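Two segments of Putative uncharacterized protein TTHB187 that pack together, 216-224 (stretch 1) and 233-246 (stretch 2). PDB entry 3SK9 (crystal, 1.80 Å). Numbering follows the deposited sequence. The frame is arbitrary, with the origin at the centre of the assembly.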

ATOM      1  N   PRO A 216     -15.427  -0.565   5.480  1.00 16.91           N
ATOM      2  CA  PRO A 216     -15.630   0.311   6.654  1.00 17.28           C
ATOM      3  C   PRO A 216     -16.246  -0.408   7.843  1.00 21.04           C
ATOM      4  O   PRO A 216     -16.228   0.111   8.977  1.00 24.39           O
ATOM      5  CB  PRO A 216     -16.544   1.410   6.119  1.00 20.42           C
ATOM      6  CG  PRO A 216     -17.181   0.861   4.923  1.00 23.18           C
ATOM      7  CD  PRO A 216     -16.186  -0.116   4.307  1.00 18.26           C
ATOM      8  N   SER A 217     -16.789  -1.596   7.633  1.00 21.63           N
ATOM      9  CA  SER A 217     -17.267  -2.344   8.785  1.00 23.82           C
ATOM     10  C   SER A 217     -16.092  -2.818   9.633  1.00 25.00           C
ATOM     11  O   SER A 217     -16.250  -3.085  10.819  1.00 24.42           O
ATOM     12  CB  SER A 217     -18.165  -3.516   8.367  1.00 31.49           C
ATOM     13  OG  SER A 217     -17.402  -4.588   7.816  1.00 32.31           O
ATOM     14  N   LEU A 218     -14.915  -2.938   9.016  1.00 23.27           N
ATOM     15  CA  LEU A 218     -13.706  -3.389   9.717  1.00 23.85           C
ATOM     16  C   LEU A 218     -12.848  -2.182  10.152  1.00 25.41           C
ATOM     17  O   LEU A 218     -12.186  -2.193  11.211  1.00 21.85           O
ATOM     18  CB  LEU A 218     -12.878  -4.287   8.762  1.00 19.50           C
ATOM     19  CG  LEU A 218     -13.642  -5.576   8.372  1.00 21.59           C
ATOM     20  CD1 LEU A 218     -12.841  -6.433   7.390  1.00 26.68           C
ATOM     21  CD2 LEU A 218     -14.032  -6.358   9.647  1.00 23.41           C
ATOM     22  N   PHE A 219     -12.864  -1.154   9.295  1.00 22.75           N
ATOM     23  CA  PHE A 219     -12.019   0.028   9.446  1.00 20.72           C
ATOM     24  C   PHE A 219     -12.910   1.255   9.287  1.00 19.51           C
ATOM     25  O   PHE A 219     -12.959   1.885   8.238  1.00 18.66           O
ATOM     26  CB  PHE A 219     -10.882   0.001   8.395  1.00 21.60           C
ATOM     27  CG  PHE A 219      -9.707  -0.833   8.833  1.00 17.52           C
ATOM     28  CD1 PHE A 219      -9.617  -2.192   8.515  1.00 26.06           C
ATOM     29  CD2 PHE A 219      -8.721  -0.256   9.619  1.00 18.11           C
ATOM     30  CE1 PHE A 219      -8.508  -2.974   9.001  1.00 18.99           C
ATOM     31  CE2 PHE A 219      -7.654  -1.003  10.117  1.00 17.84           C
ATOM     32  CZ  PHE A 219      -7.532  -2.340   9.799  1.00 19.39           C
ATOM     33  N   PRO A 220     -13.599   1.620  10.366  1.00 23.33           N
ATOM     34  CA  PRO A 220     -14.605   2.688  10.274  1.00 20.23           C
ATOM     35  C   PRO A 220     -14.042   4.047   9.845  1.00 19.49           C
ATOM     36  O   PRO A 220     -12.907   4.408  10.178  1.00 22.07           O
ATOM     37  CB  PRO A 220     -15.137   2.802  11.719  1.00 25.61           C
ATOM     38  CG  PRO A 220     -14.693   1.541  12.438  1.00 27.48           C
ATOM     39  CD  PRO A 220     -13.413   1.131  11.754  1.00 22.78           C
ATOM     40  N   TYR A 221     -14.865   4.808   9.114  1.00 21.79           N
ATOM     41  CA  TYR A 221     -14.475   6.151   8.681  1.00 25.06           C
ATOM     42  C   TYR A 221     -14.533   7.089   9.869  1.00 27.73           C
ATOM     43  O   TYR A 221     -15.333   6.849  10.785  1.00 28.81           O
ATOM     44  CB  TYR A 221     -15.414   6.675   7.595  1.00 25.08           C
ATOM     45  CG  TYR A 221     -15.522   5.818   6.352  1.00 26.61           C
ATOM     46  CD1 TYR A 221     -14.395   5.166   5.804  1.00 27.06           C
ATOM     47  CD2 TYR A 221     -16.743   5.647   5.713  1.00 24.73           C
ATOM     48  CE1 TYR A 221     -14.502   4.390   4.647  1.00 26.01           C
ATOM     49  CE2 TYR A 221     -16.847   4.872   4.543  1.00 27.23           C
ATOM     50  CZ  TYR A 221     -15.716   4.254   4.019  1.00 26.99           C
ATOM     51  OH  TYR A 221     -15.826   3.482   2.873  1.00 27.22           O
ATOM     52  N   GLY A 222     -13.668   8.114   9.884  1.00 24.11           N
ATOM     53  CA  GLY A 222     -13.733   9.168  10.883  1.00 27.73           C
ATOM     54  C   GLY A 222     -12.628   9.155  11.929  1.00 32.29           C
ATOM     55  O   GLY A 222     -12.689   9.890  12.939  1.00 29.54           O
ATOM     56  N   ARG A 223     -11.596   8.349  11.691  1.00 24.64           N
ATOM     57  CA  ARG A 223     -10.446   8.306  12.594  1.00 21.36           C
ATOM     58  C   ARG A 223      -9.466   9.307  12.018  1.00 21.40           C
ATOM     59  O   ARG A 223      -9.293   9.381  10.802  1.00 24.98           O
ATOM     60  CB  ARG A 223      -9.828   6.885  12.697  1.00 18.43           C
ATOM     61  CG  ARG A 223     -10.769   5.900  13.469  1.00 21.39           C
ATOM     62  CD  ARG A 223     -10.412   4.437  13.320  1.00 20.02           C
ATOM     63  NE  ARG A 223     -10.682   4.025  11.954  1.00 20.54           N
ATOM     64  CZ  ARG A 223      -9.775   3.583  11.095  1.00 23.22           C
ATOM     65  NH1 ARG A 223      -8.501   3.397  11.483  1.00 20.47           N
ATOM     66  NH2 ARG A 223     -10.173   3.283   9.842  1.00 20.61           N
ATOM     67  N   ASP A 224      -8.795  10.060  12.890  1.00 24.08           N
ATOM     68  CA  ASP A 224      -7.906  11.127  12.446  1.00 24.77           C
ATOM     69  C   ASP A 224      -6.470  10.656  12.385  1.00 26.56           C
ATOM     70  O   ASP A 224      -5.858  10.416  13.428  1.00 27.87           O
ATOM     71  CB  ASP A 224      -8.028  12.328  13.429  1.00 32.35           C
ATOM     72  CG  ASP A 224      -7.113  13.512  13.063  1.00 34.33           C
ATOM     73  OD1 ASP A 224      -7.150  14.508  13.828  1.00 40.12           O
ATOM     74  OD2 ASP A 224      -6.346  13.474  12.053  1.00 30.15           O
ATOM     75  N   GLU A 233      -4.144   1.977  17.141  1.00 25.24           N
ATOM     76  CA  GLU A 233      -5.557   1.675  16.983  1.00 25.66           C
ATOM     77  C   GLU A 233      -5.809   0.936  15.659  1.00 23.87           C
ATOM     78  O   GLU A 233      -6.607   0.009  15.632  1.00 24.11           O
ATOM     79  CB  GLU A 233      -6.425   2.944  17.043  1.00 30.10           C
ATOM     80  CG  GLU A 233      -7.911   2.687  16.905  1.00 43.26           C
ATOM     81  CD  GLU A 233      -8.424   1.763  18.021  1.00 65.70           C
ATOM     82  OE1 GLU A 233      -7.759   1.672  19.090  1.00 68.37           O
ATOM     83  OE2 GLU A 233      -9.485   1.126  17.829  1.00 67.05           O
ATOM     84  N   ALA A 234      -5.186   1.368  14.563  1.00 22.81           N
ATOM     85  CA  ALA A 234      -5.299   0.627  13.291  1.00 21.46           C
ATOM     86  C   ALA A 234      -4.770  -0.831  13.400  1.00 23.28           C
ATOM     87  O   ALA A 234      -5.328  -1.738  12.806  1.00 23.51           O
ATOM     88  CB  ALA A 234      -4.565   1.408  12.153  1.00 18.96           C
ATOM     89  N   LEU A 235      -3.689  -1.061  14.154  1.00 19.59           N
ATOM     90  CA  LEU A 235      -3.185  -2.437  14.366  1.00 23.38           C
ATOM     91  C   LEU A 235      -4.207  -3.301  15.156  1.00 23.77           C
ATOM     92  O   LEU A 235      -4.411  -4.483  14.870  1.00 23.94           O
ATOM     93  CB  LEU A 235      -1.828  -2.383  15.068  1.00 20.95           C
ATOM     94  CG  LEU A 235      -0.708  -2.026  14.084  1.00 23.07           C
ATOM     95  CD1 LEU A 235       0.584  -1.592  14.800  1.00 31.45           C
ATOM     96  CD2 LEU A 235      -0.433  -3.202  13.082  1.00 26.13           C
ATOM     97  N   ARG A 236      -4.879  -2.689  16.132  1.00 23.06           N
ATOM     98  CA  ARG A 236      -5.886  -3.414  16.894  1.00 20.92           C
ATOM     99  C   ARG A 236      -7.049  -3.776  15.981  1.00 21.30           C
ATOM    100  O   ARG A 236      -7.554  -4.883  16.014  1.00 25.24           O
ATOM    101  CB  ARG A 236      -6.377  -2.538  18.049  1.00 21.40           C
ATOM    102  CG  ARG A 236      -7.300  -3.277  19.044  1.00 32.40           C
ATOM    103  CD  ARG A 236      -7.960  -2.288  20.041  1.00 45.55           C
ATOM    104  NE  ARG A 236      -8.951  -1.456  19.359  1.00 49.00           N
ATOM    105  CZ  ARG A 236     -10.139  -1.903  18.959  1.00 52.78           C
ATOM    106  NH1 ARG A 236     -10.482  -3.164  19.198  1.00 59.68           N
ATOM    107  NH2 ARG A 236     -10.989  -1.101  18.333  1.00 49.28           N
ATOM    108  N   LEU A 237      -7.469  -2.819  15.143  1.00 21.08           N
ATOM    109  CA  LEU A 237      -8.568  -3.073  14.235  1.00 17.91           C
ATOM    110  C   LEU A 237      -8.170  -4.163  13.229  1.00 18.67           C
ATOM    111  O   LEU A 237      -8.994  -4.988  12.818  1.00 22.69           O
ATOM    112  CB  LEU A 237      -8.930  -1.783  13.478  1.00 20.65           C
ATOM    113  CG  LEU A 237      -9.615  -0.668  14.293  1.00 22.63           C
ATOM    114  CD1 LEU A 237      -9.648   0.598  13.378  1.00 23.74           C
ATOM    115  CD2 LEU A 237     -11.018  -1.090  14.668  1.00 27.85           C
ATOM    116  N   ALA A 238      -6.919  -4.141  12.800  1.00 18.38           N
ATOM    117  CA  ALA A 238      -6.442  -5.149  11.830  1.00 18.83           C
ATOM    118  C   ALA A 238      -6.508  -6.546  12.437  1.00 21.70           C
ATOM    119  O   ALA A 238      -6.908  -7.514  11.793  1.00 22.32           O
ATOM    120  CB  ALA A 238      -5.001  -4.831  11.416  1.00 20.92           C
ATOM    121  N   GLN A 239      -6.097  -6.654  13.689  1.00 24.60           N
ATOM    122  CA  GLN A 239      -6.102  -7.965  14.343  1.00 24.40           C
ATOM    123  C   GLN A 239      -7.543  -8.460  14.484  1.00 21.49           C
ATOM    124  O   GLN A 239      -7.828  -9.635  14.221  1.00 23.56           O
ATOM    125  CB  GLN A 239      -5.389  -7.905  15.701  1.00 28.98           C
ATOM    126  CG  GLN A 239      -5.071  -9.323  16.270  1.00 42.28           C
ATOM    127  CD  GLN A 239      -4.331 -10.224  15.243  1.00 60.18           C
ATOM    128  OE1 GLN A 239      -3.230  -9.897  14.785  1.00 57.27           O
ATOM    129  NE2 GLN A 239      -4.958 -11.350  14.873  1.00 58.69           N
ATOM    130  N   GLU A 240      -8.469  -7.577  14.843  1.00 23.70           N
ATOM    131  CA  GLU A 240      -9.887  -7.982  14.946  1.00 23.94           C
ATOM    132  C   GLU A 240     -10.449  -8.417  13.608  1.00 18.84           C
ATOM    133  O   GLU A 240     -11.226  -9.360  13.529  1.00 24.77           O
ATOM    134  CB  GLU A 240     -10.775  -6.857  15.506  1.00 33.19           C
ATOM    135  CG  GLU A 240     -10.712  -6.668  17.002  1.00 46.60           C
ATOM    136  CD  GLU A 240     -11.753  -5.665  17.489  1.00 68.52           C
ATOM    137  OE1 GLU A 240     -12.637  -6.054  18.287  1.00 73.74           O
ATOM    138  OE2 GLU A 240     -11.698  -4.488  17.060  1.00 72.26           O
ATOM    139  N   ALA A 241     -10.072  -7.695  12.562  1.00 21.82           N
ATOM    140  CA  ALA A 241     -10.591  -7.940  11.227  1.00 19.90           C
ATOM    141  C   ALA A 241     -10.055  -9.279  10.758  1.00 23.66           C
ATOM    142  O   ALA A 241     -10.789 -10.097  10.199  1.00 24.48           O
ATOM    143  CB  ALA A 241     -10.135  -6.853  10.267  1.00 20.02           C
ATOM    144  N   LEU A 242      -8.774  -9.518  10.980  1.00 18.28           N
ATOM    145  CA  LEU A 242      -8.216 -10.809  10.521  1.00 19.74           C
ATOM    146  C   LEU A 242      -8.900 -11.957  11.255  1.00 27.76           C
ATOM    147  O   LEU A 242      -9.224 -12.979  10.639  1.00 27.69           O
ATOM    148  CB  LEU A 242      -6.707 -10.851  10.659  1.00 25.21           C
ATOM    149  CG  LEU A 242      -6.046  -9.792   9.777  1.00 33.08           C
ATOM    150  CD1 LEU A 242      -4.615  -9.755  10.146  1.00 25.95           C
ATOM    151  CD2 LEU A 242      -6.244 -10.106   8.270  1.00 27.67           C
ATOM    152  N   ASN A 243      -9.167 -11.763  12.546  1.00 22.14           N
ATOM    153  CA  ASN A 243      -9.905 -12.763  13.331  1.00 27.28           C
ATOM    154  C   ASN A 243     -11.305 -13.032  12.740  1.00 34.63           C
ATOM    155  O   ASN A 243     -11.667 -14.171  12.513  1.00 29.50           O
ATOM    156  CB  ASN A 243      -9.995 -12.335  14.804  1.00 28.97           C
ATOM    157  CG  ASN A 243      -8.674 -12.446  15.525  1.00 32.54           C
ATOM    158  OD1 ASN A 243      -7.729 -13.077  15.029  1.00 40.55           O
ATOM    159  ND2 ASN A 243      -8.594 -11.839  16.714  1.00 42.57           N
ATOM    160  N   ARG A 244     -12.067 -11.977  12.456  1.00 29.17           N
ATOM    161  CA  ARG A 244     -13.408 -12.120  11.884  1.00 34.12           C
ATOM    162  C   ARG A 244     -13.381 -12.798  10.506  1.00 37.97           C
ATOM    163  O   ARG A 244     -14.210 -13.674  10.214  1.00 35.99           O
ATOM    164  CB  ARG A 244     -14.099 -10.743  11.789  1.00 35.06           C
ATOM    165  CG  ARG A 244     -15.553 -10.798  11.294  1.00 57.11           C
ATOM    166  CD  ARG A 244     -16.243  -9.425  11.408  1.00 66.03           C
ATOM    167  NE  ARG A 244     -15.806  -8.691  12.597  1.00 74.80           N
ATOM    168  CZ  ARG A 244     -16.034  -7.397  12.819  1.00 86.43           C
ATOM    169  NH1 ARG A 244     -16.715  -6.668  11.936  1.00 86.02           N
ATOM    170  NH2 ARG A 244     -15.577  -6.829  13.928  1.00 87.22           N
ATOM    171  N   LEU A 245     -12.440 -12.399   9.649  1.00 31.60           N
ATOM    172  CA  LEU A 245     -12.412 -12.918   8.285  1.00 28.46           C
ATOM    173  C   LEU A 245     -12.107 -14.401   8.318  1.00 36.56           C
ATOM    174  O   LEU A 245     -12.463 -15.128   7.400  1.00 43.62           O
ATOM    175  CB  LEU A 245     -11.366 -12.182   7.406  1.00 25.93           C
ATOM    176  CG  LEU A 245     -11.827 -10.774   7.035  1.00 33.38           C
ATOM    177  CD1 LEU A 245     -10.681  -9.912   6.466  1.00 27.30           C
ATOM    178  CD2 LEU A 245     -13.008 -10.852   6.052  1.00 38.61           C
ATOM    179  N   GLY A 246     -11.483 -14.860   9.398  1.00 29.71           N
ATOM    180  CA  GLY A 246     -11.190 -16.270   9.528  1.00 31.19           C
ATOM    181  C   GLY A 246     -12.338 -17.143  10.024  1.00 35.63           C
ATOM    182  O   GLY A 246     -12.238 -18.364   9.913  1.00 31.18           O
TER
HETATM  183  O   HOH W   1     -11.763  -4.529  12.643  1.00 23.86           O

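The contact centres on L218 and F219, two buried residues of an irregular segment that lies against one side of the helix of stretch 2. The CA atoms come nearest at L218 and A241, 5.7 Å apart; the helix presents the methyl of A241 there. The CA-to-CB bonds of L218 and F219 run sideways, but both side chains bring their ends nearer to the helix. L218, in the m,t rotamer, sets its CD1 4.0 Å from A241 CB and 4.2 Å from L245 CD1, thus spanning one helical turn.

The F219 ring (chi1 -84°) covers the preceding turns. Its CE2 lies 3.7 Å from L237 CB and its CZ 3.9 Å from A238 CB, while CE1 is 4.4 Å from A241 CB. Beside the small side chains of A234, A238 and A241 the ring also lies near the helix backbone: F219 CE2 is 3.6 Å from A234 O, which sits at the ring edge near its plane. The contact with the ring is a close approach; within the helix, A234 O accepts from A238 N at 2.9 Å.

L237 points toward the loop and extends the apolar patch outward. Its CD1 packs 4.1 Å from P220 CD, and its CD2 lies 3.8 Å from L218 O. The total surface buried between the stretches is 470 Å², and no direct hydrogen bond crosses it. Instead, water 1 joins the two backbones, donating to L218 O and to L237 O, each 2.8 Å from the water oxygen. L237 O also accepts the helical bond from A241 N at 2.9 Å, so the water adds a second donor without breaking the helix.

Two arginines flank this centre, and both lay a guanidinium face against a leucine methyl of the other stretch, a van der Waals contact. R223 curls back on its own loop: its NE and NH2 donate to P220 O at 2.9 and 3.0 Å, a forked pair that, with bonds elsewhere in the structure, helps fix the guanidinium. One face of that group then lies against L237, with NH1 3.6 Å from L237 CD1. From the helix, R244, whose CA-to-CB bond points toward the loop, lays a guanidinium face over a methyl of L218, NH1 to L218 CD2 being 3.5 Å; S217 O is 3.8 Å from the same NH1, a near approach rather than a bond.

Farther out, R236 makes salt bridges within the helix, from NH2 to E233 OE2 (2.7 Å) and from NH1 to E240 OE2 (2.8 Å), linking charged side chains beyond the direct contact.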